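Local coordinates for SusD-like carbohydrate binding protein (Bacteroides vulgatus, PDB 3LEW) that probably binds carbohydrates at the bacterial outer membrane, as a SusD-family protein thought to serve nutrient capture, at residues N115-K118 with G119-L122; L122-R125 with G126-Y129; Y129-L132 with A133-S137; Q176-N179 with D180-A184; G207-S210 with R211-Y215. All coordinates share one frame; numbering follows the deposited sequence. Where two conformers were deposited one is given.

Contact 1: residues N115-K118 with G119-L122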
loop_
_atom_site.group_PDB
_atom_site.type_symbol
_atom_site.label_atom_id
_atom_site.label_comp_id
_atom_site.label_asym_id
_atom_site.label_seq_id
_atom_site.Cartn_x
_atom_site.Cartn_y
_atom_site.Cartn_z
ATOM N N ASN A 115 -3.658 23.847 16.476
ATOM C CA ASN A 115 -2.834 23.746 15.254
ATOM C C ASN A 115 -2.507 22.307 14.905
ATOM O O ASN A 115 -2.648 21.879 13.750
ATOM C CB ASN A 115 -1.518 24.531 15.388
ATOM C CG ASN A 115 -1.703 26.032 15.457
ATOM O OD1 ASN A 115 -2.778 26.586 15.220
ATOM N ND2 ASN A 115 -0.611 26.713 15.814
ATOM N N ARG A 116 -2.072 21.543 15.909
ATOM C CA ARG A 116 -1.615 20.176 15.707
ATOM C C ARG A 116 -2.748 19.258 15.256
ATOM O O ARG A 116 -2.554 18.444 14.332
ATOM C CB ARG A 116 -0.957 19.671 16.986
ATOM C CG ARG A 116 -0.357 18.297 16.884
ATOM C CD ARG A 116 -1.313 17.231 17.385
ATOM N NE ARG A 116 -1.675 17.416 18.782
ATOM C CZ ARG A 116 -2.600 16.709 19.417
ATOM N NH1 ARG A 116 -3.260 15.730 18.804
ATOM N NH2 ARG A 116 -2.849 16.981 20.696
ATOM N N ILE A 117 -3.921 19.399 15.885
ATOM C CA ILE A 117 -5.106 18.632 15.509
ATOM C C ILE A 117 -5.582 18.983 14.075
ATOM O O ILE A 117 -5.861 18.083 13.251
ATOM C CB ILE A 117 -6.244 18.780 16.523
ATOM C CG1 ILE A 117 -5.829 18.144 17.865
ATOM C CG2 ILE A 117 -7.541 18.095 16.009
ATOM C CD1 ILE A 117 -6.713 18.505 19.003
ATOM N N LYS A 118 -5.595 20.279 13.768
ATOM C CA LYS A 118 -5.907 20.721 12.399
ATOM C C LYS A 118 -4.939 20.106 11.392
ATOM O O LYS A 118 -5.351 19.580 10.342
ATOM C CB LYS A 118 -5.850 22.236 12.341
ATOM C CG LYS A 118 -6.174 22.841 10.975
ATOM C CD LYS A 118 -6.144 24.335 11.037
ATOM C CE LYS A 118 -6.567 24.917 9.711
ATOM N NZ LYS A 118 -6.762 26.420 9.774
ATOM N N GLY A 119 -3.643 20.095 11.728
ATOM C CA GLY A 119 -2.642 19.476 10.875
ATOM C C GLY A 119 -2.846 17.985 10.664
ATOM O O GLY A 119 -2.712 17.464 9.562
ATOM N N GLN A 120 -3.202 17.298 11.739
ATOM C CA GLN A 120 -3.440 15.880 11.655
ATOM C C GLN A 120 -4.676 15.542 10.750
ATOM O O GLN A 120 -4.655 14.557 9.991
ATOM C CB GLN A 120 -3.573 15.268 13.047
ATOM C CG GLN A 120 -2.233 15.176 13.809
ATOM C CD GLN A 120 -2.376 14.704 15.229
ATOM O OE1 GLN A 120 -3.349 15.066 15.940
ATOM N NE2 GLN A 120 -1.364 13.943 15.695
ATOM N N ALA A 121 -5.727 16.341 10.863
ATOM C CA ALA A 121 -6.920 16.211 10.026
ATOM C C ALA A 121 -6.609 16.460 8.561
ATOM O O ALA A 121 -7.026 15.697 7.699
ATOM C CB ALA A 121 -8.047 17.139 10.536
ATOM N N LEU A 122 -5.804 17.477 8.286
ATOM C CA LEU A 122 -5.369 17.758 6.904
ATOM C C LEU A 122 -4.488 16.663 6.339
ATOM O O LEU A 122 -4.620 16.314 5.165
ATOM C CB LEU A 122 -4.622 19.114 6.853
ATOM C CG LEU A 122 -5.482 20.396 6.944
ATOM C CD1 LEU A 122 -4.604 21.659 7.277
ATOM C CD2 LEU A 122 -6.303 20.623 5.630
#

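Contact 2: residues L122-R125 with G126-Y129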
loop_
_atom_site.group_PDB
_atom_site.type_symbol
_atom_site.label_atom_id
_atom_site.label_comp_id
_atom_site.label_asym_id
_atom_site.label_seq_id
_atom_site.Cartn_x
_atom_site.Cartn_y
_atom_site.Cartn_z
ATOM N N LEU A 122 -5.804 17.477 8.286
ATOM C CA LEU A 122 -5.369 17.758 6.904
ATOM C C LEU A 122 -4.488 16.663 6.339
ATOM O O LEU A 122 -4.620 16.314 5.165
ATOM C CB LEU A 122 -4.622 19.114 6.853
ATOM C CG LEU A 122 -5.482 20.396 6.944
ATOM C CD1 LEU A 122 -4.604 21.659 7.277
ATOM C CD2 LEU A 122 -6.303 20.623 5.630
ATOM N N ALA A 123 -3.578 16.116 7.159
ATOM C CA ALA A 123 -2.644 15.070 6.711
ATOM C C ALA A 123 -3.412 13.788 6.372
ATOM O O ALA A 123 -3.173 13.190 5.322
ATOM C CB ALA A 123 -1.531 14.824 7.779
ATOM N N LEU A 124 -4.367 13.405 7.228
ATOM C CA LEU A 124 -5.203 12.221 6.956
ATOM C C LEU A 124 -6.040 12.452 5.705
ATOM O O LEU A 124 -6.159 11.562 4.856
ATOM C CB LEU A 124 -6.083 11.858 8.149
ATOM C CG LEU A 124 -6.955 10.570 8.034
ATOM C CD1 LEU A 124 -6.144 9.341 7.665
ATOM C CD2 LEU A 124 -7.704 10.341 9.331
ATOM N N ARG A 125 -6.613 13.640 5.589
ATOM C CA ARG A 125 -7.394 13.948 4.388
ATOM C C ARG A 125 -6.504 13.862 3.140
ATOM O O ARG A 125 -6.878 13.254 2.097
ATOM C CB ARG A 125 -8.066 15.296 4.496
ATOM C CG ARG A 125 -9.052 15.544 3.370
ATOM C CD ARG A 125 -9.762 16.886 3.517
ATOM N NE ARG A 125 -8.935 18.030 3.111
ATOM C CZ ARG A 125 -9.300 19.319 3.253
ATOM N NH1 ARG A 125 -10.432 19.651 3.852
ATOM N NH2 ARG A 125 -8.513 20.290 2.838
ATOM N N GLY A 126 -5.309 14.453 3.222
ATOM C CA GLY A 126 -4.359 14.371 2.120
ATOM C C GLY A 126 -3.984 12.948 1.741
ATOM O O GLY A 126 -3.850 12.597 0.541
ATOM N N PHE A 127 -3.792 12.100 2.749
ATOM C CA PHE A 127 -3.512 10.676 2.534
ATOM C C PHE A 127 -4.636 9.966 1.768
ATOM O O PHE A 127 -4.357 9.130 0.897
ATOM C CB PHE A 127 -3.286 9.972 3.866
ATOM C CG PHE A 127 -3.088 8.470 3.766
ATOM C CD1 PHE A 127 -1.892 7.932 3.311
ATOM C CD2 PHE A 127 -4.059 7.600 4.159
ATOM C CE1 PHE A 127 -1.685 6.549 3.232
ATOM C CE2 PHE A 127 -3.849 6.228 4.066
ATOM C CZ PHE A 127 -2.664 5.722 3.631
ATOM N N LEU A 128 -5.879 10.318 2.083
ATOM C CA LEU A 128 -7.027 9.681 1.450
ATOM C C LEU A 128 -7.184 10.210 0.015
ATOM O O LEU A 128 -7.482 9.447 -0.911
ATOM C CB LEU A 128 -8.300 9.829 2.281
ATOM C CG LEU A 128 -8.235 9.065 3.625
ATOM C CD1 LEU A 128 -9.433 9.496 4.547
ATOM C CD2 LEU A 128 -8.108 7.545 3.403
ATOM N N TYR A 129 -6.901 11.481 -0.222
ATOM C CA TYR A 129 -6.868 11.973 -1.644
ATOM C C TYR A 129 -5.705 11.343 -2.436
ATOM O O TYR A 129 -5.811 11.121 -3.649
ATOM C CB TYR A 129 -6.883 13.493 -1.744
ATOM C CG TYR A 129 -8.256 14.072 -1.482
ATOM C CD1 TYR A 129 -9.349 13.710 -2.258
ATOM C CD2 TYR A 129 -8.480 14.947 -0.406
ATOM C CE1 TYR A 129 -10.626 14.186 -1.997
ATOM C CE2 TYR A 129 -9.764 15.455 -0.147
ATOM C CZ TYR A 129 -10.844 15.039 -0.930
ATOM O OH TYR A 129 -12.133 15.485 -0.682
#

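Contact 3: residues Y129-L132 with A133-S137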
loop_
_atom_site.group_PDB
_atom_site.type_symbol
_atom_site.label_atom_id
_atom_site.label_comp_id
_atom_site.label_asym_id
_atom_site.label_seq_id
_atom_site.Cartn_x
_atom_site.Cartn_y
_atom_site.Cartn_z
ATOM N N TYR A 129 -6.901 11.481 -0.222
ATOM C CA TYR A 129 -6.868 11.973 -1.644
ATOM C C TYR A 129 -5.705 11.343 -2.436
ATOM O O TYR A 129 -5.811 11.121 -3.649
ATOM C CB TYR A 129 -6.883 13.493 -1.744
ATOM C CG TYR A 129 -8.256 14.072 -1.482
ATOM C CD1 TYR A 129 -9.349 13.710 -2.258
ATOM C CD2 TYR A 129 -8.480 14.947 -0.406
ATOM C CE1 TYR A 129 -10.626 14.186 -1.997
ATOM C CE2 TYR A 129 -9.764 15.455 -0.147
ATOM C CZ TYR A 129 -10.844 15.039 -0.930
ATOM O OH TYR A 129 -12.133 15.485 -0.682
ATOM N N LEU A 130 -4.584 11.028 -1.767
ATOM C CA LEU A 130 -3.489 10.303 -2.423
ATOM C C LEU A 130 -3.948 8.906 -2.862
ATOM O O LEU A 130 -3.633 8.430 -3.955
ATOM C CB LEU A 130 -2.265 10.187 -1.529
ATOM C CG LEU A 130 -1.085 9.355 -2.024
ATOM C CD1 LEU A 130 -0.575 9.950 -3.345
ATOM C CD2 LEU A 130 0.049 9.312 -0.989
ATOM N N HIS A 131 -4.711 8.232 -2.007
ATOM C CA HIS A 131 -5.320 6.955 -2.381
ATOM C C HIS A 131 -6.177 7.055 -3.651
ATOM O O HIS A 131 -6.025 6.270 -4.614
ATOM C CB HIS A 131 -6.175 6.428 -1.251
ATOM C CG HIS A 131 -6.920 5.174 -1.610
ATOM N ND1 HIS A 131 -6.284 3.970 -1.860
ATOM C CD2 HIS A 131 -8.248 4.937 -1.746
ATOM C CE1 HIS A 131 -7.190 3.053 -2.175
ATOM N NE2 HIS A 131 -8.392 3.608 -2.093
ATOM N N LEU A 132 -7.054 8.058 -3.673
ATOM C CA LEU A 132 -7.932 8.263 -4.816
ATOM C C LEU A 132 -7.115 8.569 -6.063
ATOM O O LEU A 132 -7.311 7.910 -7.120
ATOM C CB LEU A 132 -8.969 9.354 -4.514
ATOM C CG LEU A 132 -10.030 8.969 -3.472
ATOM C CD1 LEU A 132 -10.796 10.230 -2.908
ATOM C CD2 LEU A 132 -11.033 7.945 -4.015
ATOM N N ALA A 133 -6.161 9.504 -5.964
ATOM C CA ALA A 133 -5.370 9.919 -7.111
ATOM C C ALA A 133 -4.546 8.781 -7.715
ATOM O O ALA A 133 -4.415 8.677 -8.920
ATOM C CB ALA A 133 -4.427 11.062 -6.722
ATOM N N SER A 134 -3.981 7.948 -6.849
ATOM C CA SER A 134 -3.037 6.901 -7.284
ATOM C C SER A 134 -3.679 5.628 -7.792
ATOM O O SER A 134 -2.977 4.830 -8.429
ATOM C CB SER A 134 -2.037 6.578 -6.158
ATOM O OG SER A 134 -2.660 6.077 -4.981
ATOM N N CYS A 135 -4.969 5.385 -7.515
ATOM C CA CYS A 135 -5.688 4.150 -7.839
ATOM C C CYS A 135 -6.844 4.295 -8.852
ATOM O O CYS A 135 -7.252 3.334 -9.450
ATOM C CB CYS A 135 -6.317 3.591 -6.561
ATOM S SG CYS A 135 -5.130 2.936 -5.377
ATOM N N TYR A 136 -7.430 5.491 -8.957
ATOM C CA TYR A 136 -8.657 5.710 -9.751
ATOM C C TYR A 136 -8.449 6.351 -11.134
ATOM O O TYR A 136 -9.433 6.641 -11.865
ATOM C CB TYR A 136 -9.666 6.554 -8.940
ATOM C CG TYR A 136 -10.342 5.802 -7.819
ATOM C CD1 TYR A 136 -9.641 5.424 -6.654
ATOM C CD2 TYR A 136 -11.645 5.376 -7.950
ATOM C CE1 TYR A 136 -10.248 4.697 -5.601
ATOM C CE2 TYR A 136 -12.255 4.646 -6.929
ATOM C CZ TYR A 136 -11.537 4.298 -5.763
ATOM O OH TYR A 136 -12.181 3.619 -4.809
ATOM N N SER A 137 -7.192 6.576 -11.494
ATOM C CA SER A 137 -6.840 7.139 -12.785
ATOM C C SER A 137 -5.486 6.552 -13.200
ATOM O O SER A 137 -4.673 6.139 -12.359
ATOM C CB SER A 137 -6.663 8.643 -12.692
ATOM O OG SER A 137 -7.772 9.353 -12.134
#

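Contact 4: residues Q176-N179 with D180-A184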
loop_
_atom_site.group_PDB
_atom_site.type_symbol
_atom_site.label_atom_id
_atom_site.label_comp_id
_atom_site.label_asym_id
_atom_site.label_seq_id
_atom_site.Cartn_x
_atom_site.Cartn_y
_atom_site.Cartn_z
ATOM N N GLN A 176 -4.513 18.515 -4.574
ATOM C CA GLN A 176 -5.264 18.600 -3.322
ATOM C C GLN A 176 -4.537 17.824 -2.230
ATOM O O GLN A 176 -4.351 18.338 -1.142
ATOM C CB GLN A 176 -6.695 18.040 -3.502
ATOM C CG GLN A 176 -7.592 18.130 -2.252
ATOM C CD GLN A 176 -7.870 19.560 -1.868
ATOM O OE1 GLN A 176 -8.268 20.368 -2.722
ATOM N NE2 GLN A 176 -7.647 19.908 -0.596
ATOM N N SER A 177 -4.077 16.627 -2.542
ATOM C CA SER A 177 -3.334 15.816 -1.569
ATOM C C SER A 177 -2.087 16.542 -1.082
ATOM O O SER A 177 -1.862 16.732 0.140
ATOM C CB SER A 177 -2.947 14.486 -2.204
ATOM O OG SER A 177 -2.168 13.688 -1.336
ATOM N N ILE A 178 -1.276 16.991 -2.036
ATOM C CA ILE A 178 -0.027 17.671 -1.731
ATOM C C ILE A 178 -0.295 18.959 -0.955
ATOM O O ILE A 178 0.375 19.205 0.063
ATOM C CB ILE A 178 0.799 17.897 -2.972
ATOM C CG1 ILE A 178 1.288 16.550 -3.540
ATOM C CG2 ILE A 178 2.008 18.810 -2.716
ATOM C CD1 ILE A 178 1.804 16.648 -4.983
ATOM N N ASN A 179 -1.307 19.741 -1.361
ATOM C CA ASN A 179 -1.604 20.959 -0.628
ATOM C C ASN A 179 -2.029 20.730 0.818
ATOM O O ASN A 179 -1.566 21.451 1.727
ATOM C CB ASN A 179 -2.643 21.786 -1.340
ATOM C CG ASN A 179 -2.657 23.208 -0.868
ATOM O OD1 ASN A 179 -1.707 23.993 -1.125
ATOM N ND2 ASN A 179 -3.730 23.579 -0.194
ATOM N N ASP A 180 -2.894 19.742 1.038
ATOM C CA ASP A 180 -3.313 19.365 2.392
ATOM C C ASP A 180 -2.114 18.972 3.237
ATOM O O ASP A 180 -2.009 19.384 4.385
ATOM C CB ASP A 180 -4.292 18.173 2.353
ATOM C CG ASP A 180 -5.698 18.536 1.891
ATOM O OD1 ASP A 180 -5.988 19.754 1.720
ATOM O OD2 ASP A 180 -6.513 17.561 1.694
ATOM N N LEU A 181 -1.223 18.163 2.680
ATOM C CA LEU A 181 -0.056 17.677 3.404
ATOM C C LEU A 181 0.994 18.809 3.670
ATOM O O LEU A 181 1.595 18.877 4.764
ATOM C CB LEU A 181 0.566 16.518 2.631
ATOM C CG LEU A 181 -0.242 15.206 2.709
ATOM C CD1 LEU A 181 0.079 14.280 1.524
ATOM C CD2 LEU A 181 -0.018 14.464 4.021
ATOM N N GLU A 182 1.119 19.764 2.735
ATOM C CA GLU A 182 2.035 20.878 2.944
ATOM C C GLU A 182 1.465 21.789 4.018
ATOM O O GLU A 182 2.220 22.352 4.799
ATOM C CB GLU A 182 2.322 21.672 1.637
ATOM C CG GLU A 182 3.191 20.855 0.678
ATOM C CD GLU A 182 3.494 21.552 -0.607
ATOM O OE1 GLU A 182 2.669 22.423 -1.039
ATOM O OE2 GLU A 182 4.583 21.269 -1.163
ATOM N N GLU A 183 0.143 21.970 4.033
ATOM C CA GLU A 183 -0.491 22.751 5.121
ATOM C C GLU A 183 -0.304 22.075 6.490
ATOM O O GLU A 183 -0.010 22.739 7.483
ATOM C CB GLU A 183 -1.970 22.935 4.837
ATOM C CG GLU A 183 -2.176 24.003 3.823
ATOM C CD GLU A 183 -3.649 24.358 3.525
ATOM O OE1 GLU A 183 -4.580 23.807 4.190
ATOM O OE2 GLU A 183 -3.851 25.208 2.594
ATOM N N ALA A 184 -0.462 20.751 6.518
ATOM C CA ALA A 184 -0.191 19.958 7.729
ATOM C C ALA A 184 1.246 20.085 8.208
ATOM O O ALA A 184 1.503 20.162 9.413
ATOM C CB ALA A 184 -0.540 18.505 7.499
HETATM O O HOH W 1 0.644 22.791 -2.753
HETATM O O HOH W 2 -5.242 22.204 1.493
#

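Contact 5: residues G207-S210 with R211-Y215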
loop_
_atom_site.group_PDB
_atom_site.type_symbol
_atom_site.label_atom_id
_atom_site.label_comp_id
_atom_site.label_asym_id
_atom_site.label_seq_id
_atom_site.Cartn_x
_atom_site.Cartn_y
_atom_site.Cartn_z
ATOM N N GLY A 207 6.875 11.911 5.288
ATOM C CA GLY A 207 6.904 10.667 4.557
ATOM C C GLY A 207 5.752 10.596 3.568
ATOM O O GLY A 207 5.935 10.173 2.389
ATOM N N ILE A 208 4.535 10.922 4.031
ATOM C CA ILE A 208 3.386 10.853 3.091
ATOM C C ILE A 208 3.557 11.893 1.959
ATOM O O ILE A 208 3.228 11.629 0.769
ATOM C CB ILE A 208 2.009 11.083 3.773
ATOM C CG1 ILE A 208 1.803 10.125 4.944
ATOM C CG2 ILE A 208 0.874 10.949 2.695
ATOM C CD1 ILE A 208 0.707 10.629 5.987
ATOM N N LEU A 209 4.094 13.068 2.312
ATOM C CA LEU A 209 4.425 14.094 1.300
ATOM C C LEU A 209 5.405 13.592 0.268
ATOM O O LEU A 209 5.247 13.881 -0.941
ATOM C CB LEU A 209 5.058 15.344 1.932
ATOM C CG LEU A 209 4.201 16.550 2.133
ATOM C CD1 LEU A 209 5.024 17.605 2.855
ATOM C CD2 LEU A 209 3.635 17.051 0.803
ATOM N N SER A 210 6.433 12.876 0.736
ATOM C CA SER A 210 7.463 12.297 -0.144
ATOM C C SER A 210 6.826 11.362 -1.151
ATOM O O SER A 210 7.123 11.404 -2.360
ATOM C CB SER A 210 8.488 11.494 0.704
ATOM O OG SER A 210 9.224 12.412 1.494
ATOM N N ARG A 211 5.956 10.474 -0.649
ATOM C CA ARG A 211 5.234 9.542 -1.492
ATOM C C ARG A 211 4.332 10.288 -2.500
ATOM O O ARG A 211 4.358 10.046 -3.702
ATOM C CB ARG A 211 4.377 8.617 -0.610
ATOM C CG ARG A 211 3.692 7.523 -1.401
ATOM C CD ARG A 211 2.727 6.721 -0.525
ATOM N NE ARG A 211 3.420 5.903 0.478
ATOM C CZ ARG A 211 2.783 5.126 1.379
ATOM N NH1 ARG A 211 1.456 5.099 1.453
ATOM N NH2 ARG A 211 3.475 4.392 2.254
ATOM N N ALA A 212 3.523 11.194 -1.985
ATOM C CA ALA A 212 2.577 11.930 -2.834
ATOM C C ALA A 212 3.259 12.729 -3.938
ATOM O O ALA A 212 2.816 12.725 -5.103
ATOM C CB ALA A 212 1.665 12.863 -1.955
ATOM N N CYS A 213 4.362 13.393 -3.586
ATOM C CA CYS A 213 5.100 14.144 -4.535
ATOM C C CYS A 213 5.771 13.276 -5.557
ATOM O O CYS A 213 5.776 13.637 -6.714
ATOM C CB CYS A 213 6.117 15.043 -3.854
ATOM S SG CYS A 213 5.351 16.425 -2.925
ATOM N N LEU A 214 6.283 12.123 -5.154
ATOM C CA LEU A 214 6.802 11.167 -6.132
ATOM C C LEU A 214 5.729 10.730 -7.139
ATOM O O LEU A 214 5.966 10.721 -8.362
ATOM C CB LEU A 214 7.413 9.942 -5.436
ATOM C CG LEU A 214 8.119 8.969 -6.397
ATOM C CD1 LEU A 214 9.529 9.523 -6.704
ATOM C CD2 LEU A 214 8.226 7.538 -5.777
ATOM N N TYR A 215 4.562 10.308 -6.632
ATOM C CA TYR A 215 3.513 9.812 -7.490
ATOM C C TYR A 215 2.968 10.873 -8.439
ATOM O O TYR A 215 2.623 10.559 -9.575
ATOM C CB TYR A 215 2.376 9.243 -6.646
ATOM C CG TYR A 215 2.691 8.004 -5.829
ATOM C CD1 TYR A 215 3.960 7.428 -5.781
ATOM C CD2 TYR A 215 1.687 7.401 -5.084
ATOM C CE1 TYR A 215 4.199 6.298 -5.030
ATOM C CE2 TYR A 215 1.943 6.267 -4.351
ATOM C CZ TYR A 215 3.182 5.718 -4.320
ATOM O OH TYR A 215 3.423 4.609 -3.522
#

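Contact 1: residues N115-K118 with G119-L122
Two different first torsions bring Arg-116 and Gln-120 together: CG of Arg-116 lies anti to its own backbone N (chi1 -176°), while CG of Gln-120 lies beside its own N (chi1 -73°), reaching back toward the preceding turn. The arginine chain then bends at its second and third torsions, laying CD against the glutamine amide, with CD of Arg-116 3.3 Å from OE1 of Gln-120. One N-H of the guanidinium completes the link: Arg-116 NH1 donates to Gln-120 OE1 at 2.9 Å with an N-H...O angle of 160°. The oxygen sits at the guanidinium edge, nearly in its plane, although the two flat groups stand almost perpendicular. Ile-117 CG1 lies over one guanidinium face toward its rim.

Glutamine suits this buried position because each end of its amide is used: OE1 accepts from Arg-116, while NE2 donates to Ile-200 O and Tyr-192 OH. Arg-116 NH1 also forms a salt bridge with Glu-23, so its charge is countered by a residue of helix 19-35. On another side of the helix, the extended Lys-118 chain runs beside Leu-122, its CG 4.2 Å from Leu-122 CD1; the first methylenes of the lysine lie alongside the leucine. Gly-119 and Ala-121 take up little room, and Ala-121 meets Val-100 and Leu-101 of helix 81-103 and Leu-26 of helix 19-35. Backbone bonds such as Leu-122 N to Lys-118 O, 3.0 Å, complete an i to i+4 pattern typical of a helix in the TPR-like helical scaffold of the SusD family.

Contact 2: residues L122-R125 with G126-Y129
Arg-125 and Tyr-129 meet one turn apart, the aliphatic part of the arginine lying against the CD2-CE2 side of the phenol ring: CG of Arg-125 is 3.6 Å from CE2 of Tyr-129, and CD of Arg-125 is 3.9 Å from the same CE2. The guanidinium and ring planes are inclined by 64°, so this is a contact of methylenes with the ring and not a flat stack. With chi3 at 78° the chain turns about its CG-CD bond, and its polar end goes to Asp-180, in a salt bridge, and to Asn-98; the tyrosine hydroxyl goes to Tyr-152 O. Arginine fits a buried place here because its long chain fills apolar space while its charge is met.

The pair lies midway along helix 111-135, which packs between helices 81-103 and 170-187 in the SusD-family helical domain. Gly-126 brings no side chain to the side facing helix 170-187, and its carbonyl takes a hydrogen bond from Ser-177 OG. Elsewhere around the helix, Leu-124 CD1 lies 4.4 Å from Phe-127 CD2, and Leu-124 CG the same distance, 4.4 Å, from Leu-128 CD1. The Phe-127 ring points out to meet Trp-256 edge-to-face. Tyr-129 N bonds to Arg-125 O at 2.9 Å.

Contact 3: residues Y129-L132 with A133-S137
Leu-132 and Tyr-136 meet one turn apart where helix 111-135, a long helix of the SusD fold, runs out, and they do so through a CH-pi contact. Leu-132 CD2 lies over one face of the tyrosine ring, 4.0 Å from its centroid and 23° off the normal, nearest to CE1 of Tyr-136 at 3.7 Å. A branched leucine suits the spot, since one methyl covers the ring while the side chain also packs on Trp-87, Tyr-91 and Ile-94 of helix 81-103. The edge of the same ring faces His-131, whose NE2 is 4.1 Å from Tyr-136 CE1.

What holds these rings lies a shell further out. His-131 NE2 and Tyr-136 OH are both hydrogen-bonded to Ser-86 OG, so a single hydroxyl on helix 81-103 ties together two side chains. Backbone spacing is less regular here: Cys-135 N makes weak bonds to His-131 O and Leu-132 O, whereas Tyr-136 N bonds to Leu-132 O at 3.0 Å.

Serine serves at position 134 because its short side chain can turn back on the helix. With chi1 at 61°, OG stands between the backbone N and the carbonyl carbon. Leu-130 O therefore accepts two bonds, from Ser-134 N at 3.0 Å and from Ser-134 OG at 2.7 Å, which arrive from opposite faces of the carbonyl plane.

Contact 4: residues Q176-N179 with D180-A184
Asp-180 and Gln-176 give the first of two weak side-chain hydrogen bonds on this helix: Gln-176 NE2 donates to Asp-180 OD1 at 2.9 Å, but with an angle of only 122°. The glutamine chain bends at chi2 (65°) to bring NE2 to OD1, the amide and carboxylate planes 61° apart. Asn-179 ND2 repeats the theme with Glu-183 OE2 at 3.2 Å, also weak. Each amide reaches a carboxylate one turn on, a spacing that suits the i to i+4 geometry.

Water supplies two further bridges. One molecule donates to both Asn-179 OD1 and Glu-182 OE1, the latter at 2.7 Å; a second accepts from Asn-179 ND2 and donates to Asp-180 OD1 at 2.6 Å. Both ends of the Asn-179 amide are thereby used, in keeping with its exposed place, and a bound pentaethylene glycol, probably from the crystallisation liquor, lies about 4 Å from this side chain.

Van der Waals contacts are fewer. Ile-178 and Glu-182 run side by side, CG2 of Ile-178 being 3.8 Å from CD of Glu-182, and Leu-181 CD1 lies 3.7 Å from Ser-177 OG, a hydroxyl hydrogen-bonded to Gly-126 O of helix 111-135.

Asp-180 forms a salt bridge with Arg-125, and Glu-182 OE2 one with Lys-221 and a hydrogen bond with Tyr-225 OH. Such partners would be expected to favour ionised carboxylates. In the SusD-type helical domain, helix 170-187 sits with Gln-176 and Ser-177 against helix 111-135, and Leu-181 against helix 202-215.

Contact 5: residues G207-S210 with R211-Y215
Helix 202-215, which follows helix 170-187 in the chain and packs on it within the SusD-family helical domain, brings Leu-209 and Cys-213 together one turn apart. Leu-209 CD2 approaches Cys-213 SG at 4.2 Å, an apolar contact between two compact groups. With chi1 at -70° the sulfur lies beside its own backbone N and tucks back over the previous turn, 3.2 Å from Leu-209 O. The same carbonyl accepts the backbone bond from Cys-213 N at 2.8 Å.

Small residues are placed where neighbouring helices come close. Ala-212 offers a single methyl, 3.4 Å from Ile-208 O, to the surface that meets Leu-130 of helix 111-135. Ser-210 faces helices 219-232 and 346-359, and its hydroxyl is satisfied within its own helix by a hydrogen bond with Leu-206 O.

The Arg-211 chain carries its guanidinium to Glu-348, forming a salt bridge through NH2, which also bonds to Leu-343 O; a long chain suits a buried charge whose partners lie beyond its own helix. Nearer the backbone it packs on Tyr-215: CG of Arg-211 lies over one face of the Tyr-215 ring, 3.4 Å above its plane and displaced toward the rim.

How the contacts relate
Contacts 1, 2 and 3 follow one another along helix 111-135, sharing Leu-122 and Tyr-129 at their joins; the centres of contacts 1 and 3 are about 22 Å apart. Contact 4, on helix 170-187, lies closest to contact 2, with centres about 8 Å apart, but also touches contact 1, where Gly-119 O meets Ala-184 CB at 3.2 Å. Contact 5 packs against contact 4 through Leu-181 CD1 and Ile-208 CG2, 3.6 Å apart, and against contact 3, where Leu-130 CD1 is 3.8 Å from Tyr-215 CD2. Three helices thus pack together through Leu-130, Ser-177 and Ala-212, while the bound pentaethylene glycol lies beside contact 4.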